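Local coordinates for long form salivary protein D7L1 (Anopheles stephensi, PDB 3NHI) that binds and sequesters host mediators such as cysteinyl leukotrienes and thromboxane A2 analogues, and so modulates blood feeding by female mosquitoes, at residues K16-E20 / Y268-L272; G175-K179 / F254-D259; I190-F194 / A238-Y242; E262-D267 / L290-V294. One frame throughout, in Å; residues are numbered along the deposited sequence.

How the interactions relate
Interaction 3 is the buried, largely apolar contact, where two helices cross nearly at right angles; the other three are only partly buried and each sets a loop against a helix. Interactions 2 and 4 both use helix 251-266 and rely on charge and hydrogen bonds, meeting where R176 NH2 lies 2.8 Å from E262 OE1 in a salt bridge. F254 and F258, on the same helix, also pack against Y242, I193 and F194 of interaction 3. Interaction 1 sets the turn following this helix on helix 8-22, beside the eicosanoid site; it mixes a cation-pi contact with apolar packing and touches interaction 4 through Y270 CE1 and L263 CD2, 3.7 Å apart.

Interaction 1: residues K16-E20 / Y268-L272. With EAH ((5S,7E,9E,11Z,14Z)-5-hydroxyicosa-7,9,11,14-tetraenoic acid), chain B.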
loop_
_atom_site.group_PDB
_atom_site.type_symbol
_atom_site.label_atom_id
_atom_site.label_comp_id
_atom_site.label_asym_id
_atom_site.label_seq_id
_atom_site.Cartn_x
_atom_site.Cartn_y
_atom_site.Cartn_z
ATOM N N LYS A 16 -1.324 -5.912 2.879
ATOM C CA LYS A 16 -1.896 -6.484 1.661
ATOM C C LYS A 16 -0.832 -6.691 0.597
ATOM O O LYS A 16 -0.851 -7.705 -0.100
ATOM C CB LYS A 16 -3.093 -5.671 1.152
ATOM C CG LYS A 16 -2.776 -4.303 0.550
ATOM C CD LYS A 16 -2.771 -4.309 -0.984
ATOM C CE LYS A 16 -2.618 -2.882 -1.536
ATOM N NZ LYS A 16 -2.704 -2.872 -3.017
ATOM N N ARG A 17 0.109 -5.754 0.473
ATOM C CA ARG A 17 1.185 -5.913 -0.503
ATOM C C ARG A 17 2.083 -7.091 -0.134
ATOM O O ARG A 17 2.515 -7.847 -1.008
ATOM C CB ARG A 17 1.978 -4.613 -0.684
ATOM C CG ARG A 17 3.205 -4.736 -1.583
ATOM C CD ARG A 17 2.876 -5.269 -2.979
ATOM N NE ARG A 17 4.053 -5.155 -3.836
ATOM C CZ ARG A 17 4.309 -4.119 -4.633
ATOM N NH1 ARG A 17 3.459 -3.103 -4.704
ATOM N NH2 ARG A 17 5.423 -4.106 -5.353
ATOM N N CYS A 18 2.347 -7.261 1.158
ATOM C CA CYS A 18 3.139 -8.410 1.587
ATOM C C CYS A 18 2.412 -9.725 1.339
ATOM O O CYS A 18 3.046 -10.696 0.927
ATOM C CB CYS A 18 3.583 -8.270 3.042
ATOM S SG CYS A 18 4.812 -6.970 3.302
ATOM N N TYR A 19 1.094 -9.766 1.567
ATOM C CA TYR A 19 0.310 -10.945 1.184
ATOM C C TYR A 19 0.462 -11.215 -0.311
ATOM O O TYR A 19 0.717 -12.344 -0.725
ATOM C CB TYR A 19 -1.177 -10.761 1.513
ATOM C CG TYR A 19 -1.631 -11.148 2.908
ATOM C CD1 TYR A 19 -2.475 -12.240 3.104
ATOM C CD2 TYR A 19 -1.273 -10.388 4.020
ATOM C CE1 TYR A 19 -2.926 -12.585 4.373
ATOM C CE2 TYR A 19 -1.723 -10.723 5.297
ATOM C CZ TYR A 19 -2.544 -11.823 5.459
ATOM O OH TYR A 19 -2.980 -12.151 6.717
ATOM N N GLU A 20 0.302 -10.183 -1.132
ATOM C CA GLU A 20 0.419 -10.358 -2.587
ATOM C C GLU A 20 1.765 -10.935 -2.994
ATOM O O GLU A 20 1.848 -11.795 -3.892
ATOM C CB GLU A 20 0.187 -9.037 -3.321
ATOM C CG GLU A 20 -1.246 -8.548 -3.292
ATOM C CD GLU A 20 -1.423 -7.163 -3.877
ATOM O OE1 GLU A 20 -2.552 -6.648 -3.783
ATOM O OE2 GLU A 20 -0.448 -6.584 -4.414
ATOM N N TYR A 268 -8.327 -3.361 -0.829
ATOM C CA TYR A 268 -6.969 -3.864 -0.611
ATOM C C TYR A 268 -6.901 -5.392 -0.524
ATOM O O TYR A 268 -5.821 -5.966 -0.666
ATOM C CB TYR A 268 -6.356 -3.209 0.630
ATOM C CG TYR A 268 -5.763 -1.820 0.410
ATOM C CD1 TYR A 268 -6.057 -1.065 -0.732
ATOM C CD2 TYR A 268 -4.906 -1.259 1.362
ATOM C CE1 TYR A 268 -5.514 0.196 -0.919
ATOM C CE2 TYR A 268 -4.368 0.018 1.194
ATOM C CZ TYR A 268 -4.667 0.736 0.044
ATOM O OH TYR A 268 -4.146 2.000 -0.178
ATOM N N ALA A 269 -8.046 -6.043 -0.343
ATOM C CA ALA A 269 -8.088 -7.507 -0.299
ATOM C C ALA A 269 -8.315 -8.146 -1.670
ATOM O O ALA A 269 -8.344 -9.369 -1.783
ATOM C CB ALA A 269 -9.153 -7.989 0.692
ATOM N N TYR A 270 -8.447 -7.323 -2.710
ATOM C CA TYR A 270 -8.895 -7.807 -4.021
ATOM C C TYR A 270 -8.146 -9.027 -4.564
ATOM O O TYR A 270 -8.777 -9.976 -5.040
ATOM C CB TYR A 270 -8.883 -6.681 -5.068
ATOM C CG TYR A 270 -9.600 -7.091 -6.328
ATOM C CD1 TYR A 270 -10.980 -6.946 -6.432
ATOM C CD2 TYR A 270 -8.904 -7.656 -7.400
ATOM C CE1 TYR A 270 -11.655 -7.345 -7.580
ATOM C CE2 TYR A 270 -9.569 -8.055 -8.555
ATOM C CZ TYR A 270 -10.940 -7.892 -8.633
ATOM O OH TYR A 270 -11.609 -8.285 -9.770
ATOM N N LEU A 271 -6.817 -9.000 -4.511
ATOM C CA LEU A 271 -6.002 -10.075 -5.084
ATOM C C LEU A 271 -5.736 -11.227 -4.113
ATOM O O LEU A 271 -5.144 -12.236 -4.497
ATOM C CB LEU A 271 -4.665 -9.525 -5.599
ATOM C CG LEU A 271 -4.690 -8.547 -6.782
ATOM C CD1 LEU A 271 -3.293 -8.047 -7.099
ATOM C CD2 LEU A 271 -5.296 -9.191 -8.021
ATOM N N LEU A 272 -6.189 -11.087 -2.869
ATOM C CA LEU A 272 -5.683 -11.941 -1.782
ATOM C C LEU A 272 -6.175 -13.392 -1.742
ATOM O O LEU A 272 -5.468 -14.255 -1.215
ATOM C CB LEU A 272 -5.835 -11.250 -0.419
ATOM C CG LEU A 272 -5.154 -9.876 -0.283
ATOM C CD1 LEU A 272 -5.054 -9.445 1.173
ATOM C CD2 LEU A 272 -3.773 -9.823 -0.941
HETATM O O1 EAH B . -8.940 -3.087 8.426
HETATM C C1 EAH B . -8.223 -4.114 8.541
HETATM O O2 EAH B . -8.402 -5.145 7.848
HETATM C C2 EAH B . -7.095 -4.095 9.553
HETATM C C3 EAH B . -6.561 -5.505 9.815
HETATM C C4 EAH B . -5.364 -5.826 8.923
HETATM C C5 EAH B . -4.882 -7.239 9.176
HETATM O O3 EAH B . -4.287 -7.288 10.369
HETATM C C6 EAH B . -3.898 -7.663 8.089
HETATM C C7 EAH B . -3.276 -9.015 8.398
HETATM C C8 EAH B . -1.826 -8.845 8.799
HETATM C C9 EAH B . -1.305 -10.110 9.305
HETATM C C10 EAH B . -0.090 -9.947 9.827
HETATM C C11 EAH B . 0.381 -11.238 10.323
HETATM C C12 EAH B . 1.531 -11.403 10.980
HETATM C C13 EAH B . 2.496 -10.278 11.273
HETATM C C14 EAH B . 3.539 -10.259 10.176
HETATM C C15 EAH B . 4.845 -10.077 10.382
HETATM C C16 EAH B . 5.453 -9.849 11.744
HETATM C C17 EAH B . 5.714 -8.361 11.923
HETATM C C18 EAH B . 4.557 -7.695 12.654
HETATM C C19 EAH B . 4.988 -6.350 13.216
HETATM C C20 EAH B . 3.819 -5.640 13.860
HETATM O O HOH W 1 -5.076 -7.280 -2.892
#
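K16 lies over one face of the Y268 ring, in a contact that has no direct hydrogen bond between the segments. K16 CE stands 3.9 Å from the ring centroid, 13° off the normal, as a CH-pi contact, and K16 NZ, 4.7 Å from the same centroid and 20° off the normal, makes a cation-pi contact. The ammonium group also forms a long salt bridge within the helix, K16 NZ to E20 OE1 at 3.9 Å. Closer to the backbone, K16 CB approaches Y268 O to 3.3 Å. Long-form D7 proteins join two odorant-binding-protein-like domains, and here the turn that follows helix 251-266 of the second domain packs on helix 8-22 of the first. It is a type I beta turn, A269 to L272, closed by L272 N to A269 O at 3.0 Å. L272 CD2 touches Y19 CB and E20 CG, each at 3.7 Å. Water 1 accepts from L271 N at 2.9 Å and lies 2.8 Å from E20 OE1 and 2.7 Å from Y268 O. E20 OE2 pairs with R212, and Y268 OH bonds to E9. Y19, hydrogen-bonded to N37, lines the ligand pocket, with Y19 OH 3.6 Å from EAH C7.

Interaction 2: residues G175-K179 / F254-D259; sequences GRRYK and FKNAFD. With SO4 (sulfate ion), chain D.
Y178 centres this contact between a loop and residues 254-259 of helix 251-266, its CA 7.9 Å from that of K255; the R176 and D259 CA atoms are 9.8 Å apart. G175 has positive phi (phi/psi 126/145), which calls for glycine; R176 (-66/136) and R177 (-133/-178) are extended, and the backbone turns at Y178 (-104/22). With chi1 m, the Y178 ring takes K255 CG over one face, 3.5 Å from the centroid, a CH-pi contact. Y178 OH donates to D259 OD1 (2.7 Å) and accepts from R176 NH1 (3.0 Å). R176, chi1 and chi2 t, chi3 p, makes a salt bridge of 2.8 Å from NH2 to D259 OD1; NH2 also pairs with E262. K255, chi1 m then extended, places NZ 2.8 Å from O3 of a sulfate, probably from the crystallisation liquor. Y178 CE1 lies 3.9 Å from F258 CD2. This Arg-Tyr-Asp network docks the loop before helix 184-196 onto helix 251-266 in the second odorant-binding-protein-like domain.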
loop_
_atom_site.group_PDB
_atom_site.type_symbol
_atom_site.label_atom_id
_atom_site.label_comp_id
_atom_site.label_asym_id
_atom_site.label_seq_id
_atom_site.Cartn_x
_atom_site.Cartn_y
_atom_site.Cartn_z
ATOM N N GLY A 175 -17.958 10.865 -14.302
ATOM C CA GLY A 175 -17.091 9.685 -14.314
ATOM C C GLY A 175 -15.705 10.125 -14.755
ATOM O O GLY A 175 -15.566 11.028 -15.581
ATOM N N ARG A 176 -14.672 9.495 -14.204
ATOM C CA ARG A 176 -13.298 9.817 -14.573
ATOM C C ARG A 176 -13.012 9.439 -16.020
ATOM O O ARG A 176 -13.381 8.364 -16.474
ATOM C CB ARG A 176 -12.327 9.095 -13.638
ATOM C CG ARG A 176 -10.855 9.330 -13.949
ATOM C CD ARG A 176 -9.955 8.720 -12.883
ATOM N NE ARG A 176 -10.057 7.260 -12.776
ATOM C CZ ARG A 176 -9.425 6.401 -13.574
ATOM N NH1 ARG A 176 -8.658 6.841 -14.572
ATOM N NH2 ARG A 176 -9.576 5.095 -13.387
ATOM N N ARG A 177 -12.343 10.331 -16.739
ATOM C CA ARG A 177 -11.883 10.016 -18.084
ATOM C C ARG A 177 -10.418 10.438 -18.228
ATOM O O ARG A 177 -9.801 10.924 -17.270
ATOM C CB ARG A 177 -12.798 10.650 -19.150
ATOM C CG ARG A 177 -14.227 10.102 -19.125
ATOM C CD ARG A 177 -15.034 10.468 -20.345
ATOM N NE ARG A 177 -14.624 9.722 -21.535
ATOM C CZ ARG A 177 -15.253 9.782 -22.707
ATOM N NH1 ARG A 177 -16.329 10.550 -22.856
ATOM N NH2 ARG A 177 -14.808 9.074 -23.735
ATOM N N TYR A 178 -9.868 10.254 -19.418
ATOM C CA TYR A 178 -8.447 10.491 -19.643
ATOM C C TYR A 178 -8.169 11.800 -20.373
ATOM O O TYR A 178 -7.092 11.983 -20.944
ATOM C CB TYR A 178 -7.814 9.268 -20.326
ATOM C CG TYR A 178 -7.673 8.122 -19.355
ATOM C CD1 TYR A 178 -6.516 7.969 -18.605
ATOM C CD2 TYR A 178 -8.724 7.226 -19.142
ATOM C CE1 TYR A 178 -6.388 6.936 -17.685
ATOM C CE2 TYR A 178 -8.606 6.186 -18.220
ATOM C CZ TYR A 178 -7.431 6.051 -17.496
ATOM O OH TYR A 178 -7.278 5.040 -16.573
ATOM N N LYS A 179 -9.127 12.720 -20.310
ATOM C CA LYS A 179 -8.964 14.030 -20.937
ATOM C C LYS A 179 -7.833 14.783 -20.245
ATOM O O LYS A 179 -7.819 14.915 -19.017
ATOM C CB LYS A 179 -10.259 14.821 -20.839
ATOM C CG LYS A 179 -10.212 16.197 -21.500
ATOM C CD LYS A 179 -11.461 17.022 -21.195
ATOM C CE LYS A 179 -12.706 16.424 -21.835
ATOM N NZ LYS A 179 -12.710 16.626 -23.308
ATOM N N PHE A 254 -2.352 1.359 -20.729
ATOM C CA PHE A 254 -2.227 2.143 -19.512
ATOM C C PHE A 254 -3.591 2.391 -18.860
ATOM O O PHE A 254 -3.727 2.243 -17.645
ATOM C CB PHE A 254 -1.501 3.471 -19.735
ATOM C CG PHE A 254 -1.519 4.344 -18.521
ATOM C CD1 PHE A 254 -0.909 3.914 -17.349
ATOM C CD2 PHE A 254 -2.187 5.559 -18.514
ATOM C CE1 PHE A 254 -0.953 4.686 -16.199
ATOM C CE2 PHE A 254 -2.224 6.339 -17.352
ATOM C CZ PHE A 254 -1.607 5.897 -16.200
ATOM N N LYS A 255 -4.591 2.750 -19.661
ATOM C CA LYS A 255 -5.924 2.981 -19.122
ATOM C C LYS A 255 -6.402 1.726 -18.405
ATOM O O LYS A 255 -6.918 1.799 -17.303
ATOM C CB LYS A 255 -6.907 3.375 -20.224
ATOM C CG LYS A 255 -6.610 4.714 -20.868
ATOM C CD LYS A 255 -7.644 5.036 -21.934
ATOM C CE LYS A 255 -7.333 6.353 -22.608
ATOM N NZ LYS A 255 -8.333 6.654 -23.668
ATOM N N ASN A 256 -6.185 0.564 -19.020
ATOM C CA ASN A 256 -6.633 -0.689 -18.409
ATOM C C ASN A 256 -5.881 -0.984 -17.109
ATOM O O ASN A 256 -6.485 -1.419 -16.127
ATOM C CB ASN A 256 -6.511 -1.847 -19.404
ATOM C CG ASN A 256 -7.461 -1.703 -20.582
ATOM O OD1 ASN A 256 -8.437 -0.958 -20.521
ATOM N ND2 ASN A 256 -7.181 -2.433 -21.654
ATOM N N ALA A 257 -4.575 -0.730 -17.109
ATOM C CA ALA A 257 -3.734 -0.954 -15.928
ATOM C C ALA A 257 -4.099 -0.011 -14.785
ATOM O O ALA A 257 -4.207 -0.430 -13.634
ATOM C CB ALA A 257 -2.268 -0.791 -16.295
ATOM N N PHE A 258 -4.314 1.256 -15.121
ATOM C CA PHE A 258 -4.625 2.296 -14.140
ATOM C C PHE A 258 -6.039 2.098 -13.586
ATOM O O PHE A 258 -6.263 2.276 -12.378
ATOM C CB PHE A 258 -4.484 3.642 -14.844
ATOM C CG PHE A 258 -4.285 4.843 -13.949
ATOM C CD1 PHE A 258 -3.219 4.948 -13.047
ATOM C CD2 PHE A 258 -5.122 5.931 -14.121
ATOM C CE1 PHE A 258 -3.029 6.130 -12.293
ATOM C CE2 PHE A 258 -4.951 7.100 -13.389
ATOM C CZ PHE A 258 -3.895 7.210 -12.475
ATOM N N ASP A 259 -6.983 1.709 -14.447
ATOM C CA ASP A 259 -8.349 1.411 -14.011
ATOM C C ASP A 259 -8.362 0.196 -13.084
ATOM O O ASP A 259 -9.059 0.198 -12.065
ATOM C CB ASP A 259 -9.281 1.130 -15.203
ATOM C CG ASP A 259 -9.540 2.349 -16.077
ATOM O OD1 ASP A 259 -9.237 3.489 -15.669
ATOM O OD2 ASP A 259 -10.102 2.153 -17.178
HETATM S S SO4 D . -11.157 8.138 -22.443
HETATM O O1 SO4 D . -10.073 8.872 -23.087
HETATM O O2 SO4 D . -11.483 8.768 -21.172
HETATM O O3 SO4 D . -10.741 6.757 -22.210
HETATM O O4 SO4 D . -12.329 8.153 -23.313
HETATM O O HOH W 2 -11.887 5.390 -16.010
#

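Interaction 3: residues I190-F194 / A238-Y242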
loop_
_atom_site.group_PDB
_atom_site.type_symbol
_atom_site.label_atom_id
_atom_site.label_comp_id
_atom_site.label_asym_id
_atom_site.label_seq_id
_atom_site.Cartn_x
_atom_site.Cartn_y
_atom_site.Cartn_z
ATOM N N ILE A 190 -3.716 13.904 -9.869
ATOM C CA ILE A 190 -2.806 12.891 -10.388
ATOM C C ILE A 190 -1.592 12.675 -9.467
ATOM O O ILE A 190 -1.145 11.533 -9.294
ATOM C CB ILE A 190 -2.414 13.184 -11.866
ATOM C CG1 ILE A 190 -3.637 13.058 -12.793
ATOM C CG2 ILE A 190 -1.313 12.239 -12.347
ATOM C CD1 ILE A 190 -4.349 11.676 -12.798
ATOM N N ASP A 191 -1.079 13.746 -8.864
ATOM C CA ASP A 191 -0.009 13.593 -7.883
ATOM C C ASP A 191 -0.480 12.750 -6.694
ATOM O O ASP A 191 0.211 11.816 -6.254
ATOM C CB ASP A 191 0.515 14.951 -7.412
ATOM C CG ASP A 191 1.629 14.813 -6.414
ATOM O OD1 ASP A 191 1.396 15.131 -5.234
ATOM O OD2 ASP A 191 2.727 14.364 -6.796
ATOM N N CYS A 192 -1.676 13.058 -6.204
ATOM C CA CYS A 192 -2.254 12.353 -5.072
ATOM C C CYS A 192 -2.454 10.871 -5.435
ATOM O O CYS A 192 -2.191 9.970 -4.623
ATOM C CB CYS A 192 -3.559 13.056 -4.685
ATOM S SG CYS A 192 -4.568 12.248 -3.432
ATOM N N ILE A 193 -2.907 10.609 -6.654
ATOM C CA ILE A 193 -3.129 9.237 -7.082
ATOM C C ILE A 193 -1.819 8.480 -7.250
ATOM O O ILE A 193 -1.685 7.348 -6.787
ATOM C CB ILE A 193 -3.967 9.192 -8.372
ATOM C CG1 ILE A 193 -5.383 9.702 -8.093
ATOM C CG2 ILE A 193 -4.028 7.776 -8.929
ATOM C CD1 ILE A 193 -6.159 10.101 -9.348
ATOM N N PHE A 194 -0.843 9.097 -7.908
ATOM C CA PHE A 194 0.449 8.441 -8.104
ATOM C C PHE A 194 1.099 8.076 -6.769
ATOM O O PHE A 194 1.700 7.001 -6.635
ATOM C CB PHE A 194 1.395 9.293 -8.965
ATOM C CG PHE A 194 1.276 9.028 -10.458
ATOM C CD1 PHE A 194 0.029 8.851 -11.067
ATOM C CD2 PHE A 194 2.422 8.962 -11.250
ATOM C CE1 PHE A 194 -0.065 8.608 -12.452
ATOM C CE2 PHE A 194 2.340 8.724 -12.624
ATOM C CZ PHE A 194 1.100 8.541 -13.223
ATOM N N ALA A 238 4.212 13.861 -11.272
ATOM C CA ALA A 238 3.245 12.806 -11.548
ATOM C C ALA A 238 2.453 13.077 -12.826
ATOM O O ALA A 238 2.333 12.200 -13.681
ATOM C CB ALA A 238 2.304 12.629 -10.370
ATOM N N TYR A 239 1.926 14.297 -12.958
ATOM C CA TYR A 239 1.151 14.666 -14.140
ATOM C C TYR A 239 1.926 14.509 -15.439
ATOM O O TYR A 239 1.357 14.073 -16.443
ATOM C CB TYR A 239 0.589 16.086 -14.019
ATOM C CG TYR A 239 -0.331 16.427 -15.163
ATOM C CD1 TYR A 239 -1.594 15.830 -15.264
ATOM C CD2 TYR A 239 0.071 17.301 -16.168
ATOM C CE1 TYR A 239 -2.450 16.122 -16.319
ATOM C CE2 TYR A 239 -0.775 17.606 -17.221
ATOM C CZ TYR A 239 -2.032 17.006 -17.295
ATOM O OH TYR A 239 -2.868 17.290 -18.349
ATOM N N ASP A 240 3.221 14.823 -15.413
ATOM C CA ASP A 240 4.061 14.646 -16.602
ATOM C C ASP A 240 4.109 13.195 -17.058
ATOM O O ASP A 240 3.923 12.909 -18.247
ATOM C CB ASP A 240 5.468 15.185 -16.370
ATOM C CG ASP A 240 5.474 16.652 -15.998
ATOM O OD1 ASP A 240 4.720 17.433 -16.622
ATOM O OD2 ASP A 240 6.240 17.023 -15.091
ATOM N N TYR A 241 4.326 12.275 -16.114
ATOM C CA TYR A 241 4.371 10.847 -16.441
ATOM C C TYR A 241 3.027 10.331 -16.930
ATOM O O TYR A 241 2.958 9.568 -17.882
ATOM C CB TYR A 241 4.863 10.024 -15.247
ATOM C CG TYR A 241 6.277 10.361 -14.839
ATOM C CD1 TYR A 241 6.540 10.912 -13.590
ATOM C CD2 TYR A 241 7.337 10.167 -15.717
ATOM C CE1 TYR A 241 7.834 11.253 -13.218
ATOM C CE2 TYR A 241 8.638 10.484 -15.350
ATOM C CZ TYR A 241 8.880 11.020 -14.094
ATOM O OH TYR A 241 10.163 11.363 -13.719
ATOM N N TYR A 242 1.962 10.783 -16.280
ATOM C CA TYR A 242 0.609 10.453 -16.687
ATOM C C TYR A 242 0.343 10.874 -18.146
ATOM O O TYR A 242 -0.153 10.071 -18.936
ATOM C CB TYR A 242 -0.348 11.138 -15.712
ATOM C CG TYR A 242 -1.824 11.011 -15.994
ATOM C CD1 TYR A 242 -2.494 9.794 -15.861
ATOM C CD2 TYR A 242 -2.562 12.129 -16.365
ATOM C CE1 TYR A 242 -3.854 9.698 -16.105
ATOM C CE2 TYR A 242 -3.925 12.041 -16.598
ATOM C CZ TYR A 242 -4.566 10.827 -16.467
ATOM O OH TYR A 242 -5.920 10.725 -16.710
HETATM O O HOH W 3 4.440 15.110 -8.700
#
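Two helices cross almost perpendicularly here, at 86°, their local axes 9.0 Å apart at closest approach, as part of the helical packing inside the second odorant-binding-protein-like domain. The smallest side chain lets the backbones come close, D191 CA to A238 CA being 5.0 Å: A238 is a methyl bump pressed into the hollow formed by I190, D191 and F194, with A238 CB 3.5 Å from D191 CA and 3.7 Å from F194 CB. In return, I190 fills the dip between A238, Y239 and Y242. Its CG2 touches Y242 CB at 3.7 Å, while its CD1 stands 3.7 Å from the centroid of the Y242 ring, 8° off the normal, in a CH-pi contact. One turn on, the F194 ring lies along helix 238-246, with A238 O over one face (3.6 Å from F194 CE2). At the margin, water 3 donates to D191 OD2 (2.7 Å) and accepts from A238 N (2.9 Å). The C192-C159 disulfide ties helix 184-196 to helix 155-163, F258 of helix 251-266 packs on I193 and F194, and M200 of strand 200-201 lies against F194, A238 and Y241.

Interaction 4: residues E262-D267 / L290-V294; sequences ELRSAD and LNTTV
The last turns of helix 251-266 meet the C-terminal tail, which runs past them without regular structure and is held against the second odorant-binding-protein-like domain by the E262 carboxylate. The CA atoms of A266 and L290 form the nearest backbone pair, 7.0 Å apart. E262, extended with chi1 and chi2 both t, has its OE2 accept twice from one residue: from T293 N at 2.8 Å (N-H...O angle 160°) and from T293 OG1 (chi1 p), also at 2.8 Å. T292, also chi1 p, forms an ST turn, its OG1 accepting from V294 N at 3.3 Å. N291 centres an inverse gamma turn with a weak T292 N to L290 O bond of 3.1 Å. On the helix, S265 OG (chi1 p) donates to E262 O at 2.8 Å. L290, chi1 m and chi2 t, adds apolar packing, its CD1 3.9 Å from both L263 CD1 and A266 CB. Outside the segments, E262 OE1 is salt-bridged to R176, OE2 bonds to S154 OG, T293 OG1 accepts from R176 NE, T292 OG1 bonds to M287 O and S265 OG to F155 N. Backbone bonds join T293 to R176, and N291 to G152 and S154. The tail thus lies between helix 251-266 and helix 155-163, while M287 of helix 280-288 touches E262 and L263.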
loop_
_atom_site.group_PDB
_atom_site.type_symbol
_atom_site.label_atom_id
_atom_site.label_comp_id
_atom_site.label_asym_id
_atom_site.label_seq_id
_atom_site.Cartn_x
_atom_site.Cartn_y
_atom_site.Cartn_z
ATOM N N GLU A 262 -7.182 1.343 -9.882
ATOM C CA GLU A 262 -8.242 2.054 -9.163
ATOM C C GLU A 262 -9.094 1.084 -8.329
ATOM O O GLU A 262 -9.301 1.297 -7.125
ATOM C CB GLU A 262 -9.142 2.900 -10.067
ATOM C CG GLU A 262 -10.149 3.618 -9.180
ATOM C CD GLU A 262 -11.101 4.564 -9.871
ATOM O OE1 GLU A 262 -11.136 4.623 -11.118
ATOM O OE2 GLU A 262 -11.846 5.242 -9.133
ATOM N N LEU A 263 -9.554 0.009 -8.967
ATOM C CA LEU A 263 -10.318 -1.007 -8.260
ATOM C C LEU A 263 -9.559 -1.576 -7.066
ATOM O O LEU A 263 -10.088 -1.644 -5.955
ATOM C CB LEU A 263 -10.715 -2.134 -9.219
ATOM C CG LEU A 263 -11.377 -3.363 -8.599
ATOM C CD1 LEU A 263 -12.638 -3.008 -7.783
ATOM C CD2 LEU A 263 -11.690 -4.335 -9.707
ATOM N N ARG A 264 -8.316 -1.975 -7.306
ATOM C CA ARG A 264 -7.489 -2.564 -6.263
ATOM C C ARG A 264 -7.218 -1.578 -5.128
ATOM O O ARG A 264 -7.071 -1.987 -3.972
ATOM C CB ARG A 264 -6.185 -3.090 -6.863
ATOM C CG ARG A 264 -6.425 -4.302 -7.750
ATOM C CD ARG A 264 -5.162 -4.984 -8.200
ATOM N NE ARG A 264 -4.416 -4.200 -9.172
ATOM C CZ ARG A 264 -3.266 -3.560 -8.938
ATOM N NH1 ARG A 264 -2.689 -3.551 -7.746
ATOM N NH2 ARG A 264 -2.695 -2.898 -9.921
ATOM N N SER A 265 -7.166 -0.285 -5.445
ATOM C CA SER A 265 -6.908 0.730 -4.430
ATOM C C SER A 265 -8.134 0.981 -3.564
ATOM O O SER A 265 -8.002 1.555 -2.485
ATOM C CB SER A 265 -6.420 2.040 -5.063
ATOM O OG SER A 265 -7.487 2.825 -5.588
ATOM N N ALA A 266 -9.312 0.572 -4.043
ATOM C CA ALA A 266 -10.539 0.641 -3.242
ATOM C C ALA A 266 -10.672 -0.579 -2.342
ATOM O O ALA A 266 -11.152 -0.464 -1.215
ATOM C CB ALA A 266 -11.771 0.794 -4.143
ATOM N N ASP A 267 -10.222 -1.735 -2.821
ATOM C CA ASP A 267 -10.367 -2.992 -2.100
ATOM C C ASP A 267 -8.986 -3.628 -1.958
ATOM O O ASP A 267 -8.535 -4.364 -2.833
ATOM C CB ASP A 267 -11.318 -3.901 -2.878
ATOM C CG ASP A 267 -11.552 -5.245 -2.210
ATOM O OD1 ASP A 267 -11.023 -5.514 -1.108
ATOM O OD2 ASP A 267 -12.296 -6.046 -2.820
ATOM N N LEU A 290 -18.288 -0.001 -5.296
ATOM C CA LEU A 290 -17.427 0.680 -4.333
ATOM C C LEU A 290 -17.458 2.194 -4.556
ATOM O O LEU A 290 -18.106 2.684 -5.480
ATOM C CB LEU A 290 -15.994 0.125 -4.437
ATOM C CG LEU A 290 -15.860 -1.372 -4.119
ATOM C CD1 LEU A 290 -14.499 -1.892 -4.557
ATOM C CD2 LEU A 290 -16.113 -1.690 -2.639
ATOM N N ASN A 291 -16.756 2.932 -3.700
ATOM C CA ASN A 291 -16.675 4.379 -3.813
ATOM C C ASN A 291 -15.525 4.745 -4.755
ATOM O O ASN A 291 -14.395 4.990 -4.332
ATOM C CB ASN A 291 -16.522 5.009 -2.423
ATOM C CG ASN A 291 -16.442 6.531 -2.460
ATOM O OD1 ASN A 291 -16.709 7.166 -3.475
ATOM N ND2 ASN A 291 -16.060 7.116 -1.334
ATOM N N THR A 292 -15.840 4.768 -6.046
ATOM C CA THR A 292 -14.841 4.964 -7.099
ATOM C C THR A 292 -15.275 6.069 -8.060
ATOM O O THR A 292 -16.334 6.686 -7.891
ATOM C CB THR A 292 -14.627 3.687 -7.934
ATOM O OG1 THR A 292 -15.800 3.458 -8.724
ATOM C CG2 THR A 292 -14.353 2.491 -7.051
ATOM N N THR A 293 -14.460 6.300 -9.086
ATOM C CA THR A 293 -14.725 7.341 -10.072
ATOM C C THR A 293 -15.332 6.771 -11.353
ATOM O O THR A 293 -15.324 7.424 -12.390
ATOM C CB THR A 293 -13.448 8.147 -10.412
ATOM O OG1 THR A 293 -12.453 7.276 -10.960
ATOM C CG2 THR A 293 -12.898 8.855 -9.185
ATOM N N VAL A 294 -15.886 5.567 -11.257
ATOM C CA VAL A 294 -16.470 4.864 -12.408
ATOM C C VAL A 294 -17.724 5.566 -12.947
ATOM O O VAL A 294 -18.410 6.282 -12.213
ATOM C CB VAL A 294 -16.761 3.371 -12.049
ATOM C CG1 VAL A 294 -18.009 3.236 -11.175
ATOM C CG2 VAL A 294 -16.870 2.501 -13.310
#